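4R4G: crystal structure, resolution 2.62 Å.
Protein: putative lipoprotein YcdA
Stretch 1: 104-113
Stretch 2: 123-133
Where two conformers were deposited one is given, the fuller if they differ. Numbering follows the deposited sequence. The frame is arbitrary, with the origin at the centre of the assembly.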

ATOM      1  N   LYS A 104     -14.980   1.309 -10.528  1.00 67.31           N
ATOM      2  CA  LYS A 104     -15.112   2.624  -9.866  1.00 67.01           C
ATOM      3  C   LYS A 104     -15.889   3.632 -10.714  1.00 70.30           C
ATOM      4  O   LYS A 104     -15.681   3.711 -11.933  1.00 68.77           O
ATOM      5  CB  LYS A 104     -13.696   3.186  -9.544  1.00 68.70           C
ATOM      6  CG  LYS A 104     -13.609   4.505  -8.740  1.00 75.40           C
ATOM      7  CD  LYS A 104     -12.188   5.114  -8.865  1.00 90.23           C
ATOM      8  CE  LYS A 104     -12.018   6.495  -8.255  1.00104.89           C
ATOM      9  NZ  LYS A 104     -10.634   7.032  -8.419  1.00106.83           N
ATOM     10  N   GLY A 105     -16.749   4.395 -10.035  1.00 67.11           N
ATOM     11  CA  GLY A 105     -17.514   5.499 -10.596  1.00 68.55           C
ATOM     12  C   GLY A 105     -18.627   5.143 -11.554  1.00 73.79           C
ATOM     13  O   GLY A 105     -18.900   5.918 -12.471  1.00 76.72           O
ATOM     14  N   LYS A 106     -19.320   4.009 -11.339  1.00 67.05           N
ATOM     15  CA  LYS A 106     -20.416   3.669 -12.237  1.00 65.99           C
ATOM     16  C   LYS A 106     -21.775   3.900 -11.549  1.00 66.49           C
ATOM     17  O   LYS A 106     -21.827   4.456 -10.440  1.00 64.54           O
ATOM     18  CB  LYS A 106     -20.278   2.236 -12.777  1.00 66.54           C
ATOM     19  CG  LYS A 106     -19.004   1.971 -13.602  1.00 78.62           C
ATOM     20  CD  LYS A 106     -18.803   2.847 -14.860  1.00 83.91           C
ATOM     21  CE  LYS A 106     -17.554   2.483 -15.650  1.00 92.94           C
ATOM     22  NZ  LYS A 106     -17.280   3.444 -16.768  1.00108.66           N
ATOM     23  N   GLN A 107     -22.868   3.544 -12.240  1.00 61.81           N
ATOM     24  CA  GLN A 107     -24.214   3.697 -11.696  1.00 61.41           C
ATOM     25  C   GLN A 107     -24.682   2.357 -11.167  1.00 64.62           C
ATOM     26  O   GLN A 107     -24.882   1.417 -11.937  1.00 64.16           O
ATOM     27  CB  GLN A 107     -25.177   4.289 -12.733  1.00 64.07           C
ATOM     28  CG  GLN A 107     -24.808   5.717 -13.158  1.00 68.27           C
ATOM     29  CD  GLN A 107     -24.529   6.638 -11.984  1.00 87.53           C
ATOM     30  OE1 GLN A 107     -25.369   6.822 -11.092  1.00 84.55           O
ATOM     31  NE2 GLN A 107     -23.325   7.213 -11.946  1.00 77.75           N
ATOM     32  N   TYR A 108     -24.765   2.242  -9.840  1.00 60.98           N
ATOM     33  CA  TYR A 108     -25.147   0.987  -9.208  1.00 59.41           C
ATOM     34  C   TYR A 108     -26.610   0.998  -8.796  1.00 64.04           C
ATOM     35  O   TYR A 108     -27.259   2.048  -8.748  1.00 65.81           O
ATOM     36  CB  TYR A 108     -24.227   0.640  -8.011  1.00 59.94           C
ATOM     37  CG  TYR A 108     -22.762   0.931  -8.292  1.00 61.80           C
ATOM     38  CD1 TYR A 108     -22.055   0.203  -9.253  1.00 63.30           C
ATOM     39  CD2 TYR A 108     -22.095   1.960  -7.631  1.00 62.64           C
ATOM     40  CE1 TYR A 108     -20.726   0.504  -9.555  1.00 64.62           C
ATOM     41  CE2 TYR A 108     -20.757   2.251  -7.908  1.00 63.20           C
ATOM     42  CZ  TYR A 108     -20.078   1.521  -8.871  1.00 69.38           C
ATOM     43  OH  TYR A 108     -18.772   1.819  -9.160  1.00 70.88           O
ATOM     44  N   GLU A 109     -27.141  -0.210  -8.615  1.00 58.19           N
ATOM     45  CA  GLU A 109     -28.481  -0.473  -8.181  1.00 56.38           C
ATOM     46  C   GLU A 109     -28.420  -1.634  -7.228  1.00 59.21           C
ATOM     47  O   GLU A 109     -27.959  -2.708  -7.600  1.00 58.31           O
ATOM     48  CB  GLU A 109     -29.413  -0.731  -9.356  1.00 58.03           C
ATOM     49  CG  GLU A 109     -30.844  -0.993  -8.912  1.00 73.84           C
ATOM     50  CD  GLU A 109     -31.910  -0.997  -9.988  1.00 95.21           C
ATOM     51  OE1 GLU A 109     -32.305   0.104 -10.443  1.00 86.74           O
ATOM     52  OE2 GLU A 109     -32.411  -2.101 -10.310  1.00 89.82           O
ATOM     53  N   LEU A 110     -28.810  -1.388  -5.966  1.00 55.82           N
ATOM     54  CA  LEU A 110     -28.866  -2.393  -4.925  1.00 54.96           C
ATOM     55  C   LEU A 110     -30.297  -2.848  -4.800  1.00 60.86           C
ATOM     56  O   LEU A 110     -31.179  -2.003  -4.642  1.00 63.38           O
ATOM     57  CB  LEU A 110     -28.339  -1.834  -3.590  1.00 55.48           C
ATOM     58  CG  LEU A 110     -28.308  -2.797  -2.397  1.00 59.21           C
ATOM     59  CD1 LEU A 110     -27.138  -3.724  -2.483  1.00 57.49           C
ATOM     60  CD2 LEU A 110     -28.218  -2.040  -1.098  1.00 62.68           C
ATOM     61  N   ASN A 111     -30.535  -4.175  -4.905  1.00 55.42           N
ATOM     62  CA  ASN A 111     -31.882  -4.745  -4.754  0.50 54.55           C
ATOM     63  C   ASN A 111     -31.898  -5.655  -3.555  1.00 58.98           C
ATOM     64  O   ASN A 111     -30.932  -6.372  -3.313  1.00 58.51           O
ATOM     65  CB  ASN A 111     -32.386  -5.495  -6.008  0.50 51.65           C
ATOM     66  CG  ASN A 111     -33.834  -6.007  -5.893  0.50 64.72           C
ATOM     67  OD1 ASN A 111     -34.809  -5.231  -5.904  0.50 53.67           O
ATOM     68  ND2 ASN A 111     -34.013  -7.322  -5.744  0.50 49.68           N
ATOM     69  N   TYR A 112     -32.994  -5.585  -2.764  1.00 57.33           N
ATOM     70  CA  TYR A 112     -33.231  -6.401  -1.572  1.00 57.39           C
ATOM     71  C   TYR A 112     -34.516  -7.157  -1.755  1.00 65.52           C
ATOM     72  O   TYR A 112     -35.549  -6.531  -1.997  1.00 65.62           O
ATOM     73  CB  TYR A 112     -33.277  -5.587  -0.274  1.00 58.18           C
ATOM     74  CG  TYR A 112     -33.766  -6.402   0.912  1.00 59.93           C
ATOM     75  CD1 TYR A 112     -33.019  -7.469   1.410  1.00 61.20           C
ATOM     76  CD2 TYR A 112     -34.995  -6.136   1.508  1.00 62.20           C
ATOM     77  CE1 TYR A 112     -33.455  -8.208   2.513  1.00 63.08           C
ATOM     78  CE2 TYR A 112     -35.459  -6.891   2.587  1.00 64.55           C
ATOM     79  CZ  TYR A 112     -34.686  -7.926   3.090  1.00 72.01           C
ATOM     80  OH  TYR A 112     -35.158  -8.683   4.144  1.00 74.81           O
ATOM     81  N   THR A 113     -34.453  -8.505  -1.650  1.00 64.53           N
ATOM     82  CA  THR A 113     -35.613  -9.384  -1.756  1.00 65.04           C
ATOM     83  C   THR A 113     -35.702 -10.139  -0.429  1.00 71.27           C
ATOM     84  O   THR A 113     -34.889 -11.036  -0.157  1.00 70.65           O
ATOM     85  CB  THR A 113     -35.576 -10.277  -3.021  1.00 73.20           C
ATOM     86  OG1 THR A 113     -35.696  -9.444  -4.181  1.00 74.14           O
ATOM     87  CG2 THR A 113     -36.706 -11.309  -3.050  1.00 69.75           C
TER
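Stretch 2 123-133: KSVTFKIDGKD

Stretch 2 lies alongside stretch 1 as an antiparallel β-strand, residues 125-130 pairing with 107-112; the N-to-C directions make an angle of 155° and the strand axes approach to 4.5 Å. The register runs from Gln 107 beside Asp 130 to Tyr 112 beside Val 125. Three hydrogen-bonded pairs carry the ladder: Tyr 108 N to Ile 129 O and Ile 129 N to Tyr 108 O, both 2.9 Å; Leu 110 N to Phe 127 O, 2.8 Å, and Phe 127 N to Leu 110 O, 2.7 Å; Tyr 112 N to Val 125 O, 2.8 Å, and Val 125 N to Tyr 112 O, 3.0 Å. At the intervening pairs the backbones close in, with CA of Asn 111 and CA of Thr 126 only 4.3 Å apart, and CA of Glu 109 sits 3.1 Å from O of Phe 127 in a CA-H...O contact.

Tyr 108, Leu 110 and Tyr 112 share one buried face with Ile 129, Phe 127 and Val 125. Ile 129 is the main bump here: its CG2 meets the edge of the Tyr 108 ring, 3.7 Å from CD2, while its CD1 reaches along the strand to CB of Leu 110 at 4.2 Å, so the side chain fills the space between Tyr 108 and Leu 110. CD1 of Phe 127 lies 4.4 Å from CD2 of Leu 110, a looser contact, and CG2 of Val 125 lies 4.1 Å from CB of Tyr 112, at the edge of that ring.

The other face is more polar and more open. NE2 of Gln 107 folds over to donate to OD1 of Asp 130 at 2.7 Å; the same OD1 accepts from N of Lys 132, 2.8 Å, within a type I turn from Asp 130 to Asp 133. CD of Glu 109 rests 3.2 Å from OG1 of Thr 126, whereas the long arm of Lys 128 leads away from stretch 1.

Gly 131 fits where there is no room for a side chain. Its N donates to O of Lys 106 at 2.8 Å, and its CA lies 3.7 Å from CE2 of Tyr 108; a CB would clash with both that oxygen and that ring atom. Gly 105 also comes close, its CA 3.5 Å from O of Gly 131, while its positive phi turns the chain before the strand. The tyrosine hydroxyl braces this bend, OH of Tyr 108 accepting from N of Lys 106 at 3.1 Å. At the far end, OG1 of Thr 113 donates to OG of Ser 124 at 2.7 Å, joining the two stretches just beyond the ladder.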

ATOM      1  N   LYS A 123     -42.803  -7.220  -2.563  1.00 72.46           N
ATOM      2  CA  LYS A 123     -42.119  -7.211  -1.263  1.00 72.84           C
ATOM      3  C   LYS A 123     -40.672  -6.671  -1.349  1.00 74.75           C
ATOM      4  O   LYS A 123     -40.098  -6.381  -0.305  1.00 76.64           O
ATOM      5  CB  LYS A 123     -42.134  -8.632  -0.629  1.00 76.12           C
ATOM      6  CG  LYS A 123     -41.364  -9.712  -1.421  1.00 89.50           C
ATOM      7  CD  LYS A 123     -41.449 -11.153  -0.869  1.00 96.84           C
ATOM      8  CE  LYS A 123     -40.357 -12.004  -1.495  1.00105.63           C
ATOM      9  NZ  LYS A 123     -40.670 -13.453  -1.528  1.00112.81           N
ATOM     10  N   SER A 124     -40.090  -6.544  -2.569  1.00 67.99           N
ATOM     11  CA  SER A 124     -38.702  -6.095  -2.821  1.00 65.37           C
ATOM     12  C   SER A 124     -38.508  -4.570  -2.827  1.00 69.75           C
ATOM     13  O   SER A 124     -39.459  -3.835  -3.040  1.00 70.27           O
ATOM     14  CB  SER A 124     -38.216  -6.638  -4.159  1.00 64.71           C
ATOM     15  OG  SER A 124     -38.024  -8.042  -4.126  1.00 68.23           O
ATOM     16  N   VAL A 125     -37.268  -4.100  -2.576  1.00 67.13           N
ATOM     17  CA  VAL A 125     -36.902  -2.675  -2.633  1.00 68.58           C
ATOM     18  C   VAL A 125     -35.604  -2.553  -3.403  1.00 69.85           C
ATOM     19  O   VAL A 125     -34.728  -3.413  -3.291  1.00 69.06           O
ATOM     20  CB  VAL A 125     -36.845  -1.860  -1.309  1.00 74.95           C
ATOM     21  CG1 VAL A 125     -38.233  -1.559  -0.765  1.00 75.95           C
ATOM     22  CG2 VAL A 125     -35.951  -2.513  -0.263  1.00 75.21           C
ATOM     23  N   THR A 126     -35.495  -1.474  -4.178  1.00 64.17           N
ATOM     24  CA  THR A 126     -34.378  -1.205  -5.042  1.00 63.07           C
ATOM     25  C   THR A 126     -33.828   0.227  -4.783  1.00 68.49           C
ATOM     26  O   THR A 126     -34.599   1.173  -4.708  1.00 70.66           O
ATOM     27  CB  THR A 126     -34.798  -1.472  -6.511  1.00 75.74           C
ATOM     28  OG1 THR A 126     -33.728  -1.116  -7.373  1.00 83.31           O
ATOM     29  CG2 THR A 126     -36.037  -0.693  -6.950  1.00 81.04           C
ATOM     30  N   PHE A 127     -32.503   0.377  -4.671  1.00 63.67           N
ATOM     31  CA  PHE A 127     -31.849   1.680  -4.476  1.00 65.19           C
ATOM     32  C   PHE A 127     -30.851   1.977  -5.582  1.00 68.25           C
ATOM     33  O   PHE A 127     -30.135   1.084  -6.017  1.00 66.16           O
ATOM     34  CB  PHE A 127     -31.095   1.754  -3.134  1.00 67.50           C
ATOM     35  CG  PHE A 127     -31.886   1.388  -1.904  1.00 71.13           C
ATOM     36  CD1 PHE A 127     -32.016   0.058  -1.509  1.00 73.49           C
ATOM     37  CD2 PHE A 127     -32.441   2.374  -1.096  1.00 76.99           C
ATOM     38  CE1 PHE A 127     -32.735  -0.281  -0.357  1.00 76.40           C
ATOM     39  CE2 PHE A 127     -33.170   2.033   0.055  1.00 81.60           C
ATOM     40  CZ  PHE A 127     -33.312   0.707   0.418  1.00 78.22           C
ATOM     41  N   LYS A 128     -30.758   3.239  -5.992  1.00 65.68           N
ATOM     42  CA  LYS A 128     -29.757   3.670  -6.951  1.00 64.18           C
ATOM     43  C   LYS A 128     -28.617   4.292  -6.170  1.00 69.95           C
ATOM     44  O   LYS A 128     -28.850   4.996  -5.176  1.00 71.75           O
ATOM     45  CB  LYS A 128     -30.334   4.635  -7.985  1.00 66.90           C
ATOM     46  CG  LYS A 128     -31.418   3.999  -8.841  1.00 61.24           C
ATOM     47  CD  LYS A 128     -31.891   4.917  -9.912  1.00 60.74           C
ATOM     48  CE  LYS A 128     -32.982   4.303 -10.765  1.00 69.90           C
ATOM     49  NZ  LYS A 128     -33.559   5.331 -11.681  1.00 77.01           N
ATOM     50  N   ILE A 129     -27.376   3.942  -6.555  1.00 64.59           N
ATOM     51  CA  ILE A 129     -26.138   4.440  -5.959  1.00 63.38           C
ATOM     52  C   ILE A 129     -25.317   5.116  -7.063  1.00 72.01           C
ATOM     53  O   ILE A 129     -24.978   4.456  -8.051  1.00 70.53           O
ATOM     54  CB  ILE A 129     -25.368   3.288  -5.278  1.00 62.10           C
ATOM     55  CG1 ILE A 129     -26.146   2.739  -4.065  1.00 60.57           C
ATOM     56  CG2 ILE A 129     -23.950   3.710  -4.916  1.00 60.42           C
ATOM     57  CD1 ILE A 129     -25.667   1.380  -3.523  1.00 54.85           C
ATOM     58  N   ASP A 130     -25.040   6.428  -6.927  1.00 73.23           N
ATOM     59  CA  ASP A 130     -24.202   7.126  -7.902  1.00 74.85           C
ATOM     60  C   ASP A 130     -22.737   6.966  -7.497  1.00 77.83           C
ATOM     61  O   ASP A 130     -22.315   7.522  -6.489  1.00 77.45           O
ATOM     62  CB  ASP A 130     -24.576   8.611  -8.040  1.00 80.23           C
ATOM     63  CG  ASP A 130     -23.708   9.388  -9.023  1.00 92.37           C
ATOM     64  OD1 ASP A 130     -22.884   8.756  -9.725  1.00 89.56           O
ATOM     65  OD2 ASP A 130     -23.864  10.625  -9.102  1.00105.15           O
ATOM     66  N   GLY A 131     -21.988   6.200  -8.279  1.00 74.07           N
ATOM     67  CA  GLY A 131     -20.580   5.955  -8.006  1.00 73.91           C
ATOM     68  C   GLY A 131     -19.695   7.152  -8.279  1.00 83.50           C
ATOM     69  O   GLY A 131     -18.566   7.210  -7.778  1.00 83.58           O
ATOM     70  N   LYS A 132     -20.197   8.105  -9.109  1.00 83.63           N
ATOM     71  CA  LYS A 132     -19.508   9.342  -9.478  1.00 85.85           C
ATOM     72  C   LYS A 132     -19.799  10.456  -8.447  1.00 93.94           C
ATOM     73  O   LYS A 132     -19.354  11.586  -8.645  1.00 97.48           O
ATOM     74  CB  LYS A 132     -19.866   9.791 -10.913  1.00 89.23           C
ATOM     75  CG  LYS A 132     -18.846   9.330 -11.954  1.00 97.26           C
ATOM     76  CD  LYS A 132     -18.849  10.215 -13.197  1.00113.40           C
ATOM     77  CE  LYS A 132     -17.456  10.440 -13.764  1.00129.86           C
ATOM     78  NZ  LYS A 132     -17.402  11.604 -14.703  1.00138.45           N
ATOM     79  N   ASP A 133     -20.509  10.132  -7.337  1.00 90.15           N
ATOM     80  CA  ASP A 133     -20.797  11.063  -6.240  1.00 92.88           C
ATOM     81  C   ASP A 133     -19.494  11.374  -5.549  1.00 99.42           C
ATOM     82  O   ASP A 133     -18.735  10.450  -5.241  1.00 96.96           O
ATOM     83  CB  ASP A 133     -21.815  10.459  -5.260  1.00 94.32           C
ATOM     84  CG  ASP A 133     -22.135  11.301  -4.041  1.00108.23           C
ATOM     85  OD1 ASP A 133     -21.233  11.486  -3.196  1.00109.57           O
ATOM     86  OD2 ASP A 133     -23.317  11.692  -3.881  1.00113.21           O
TER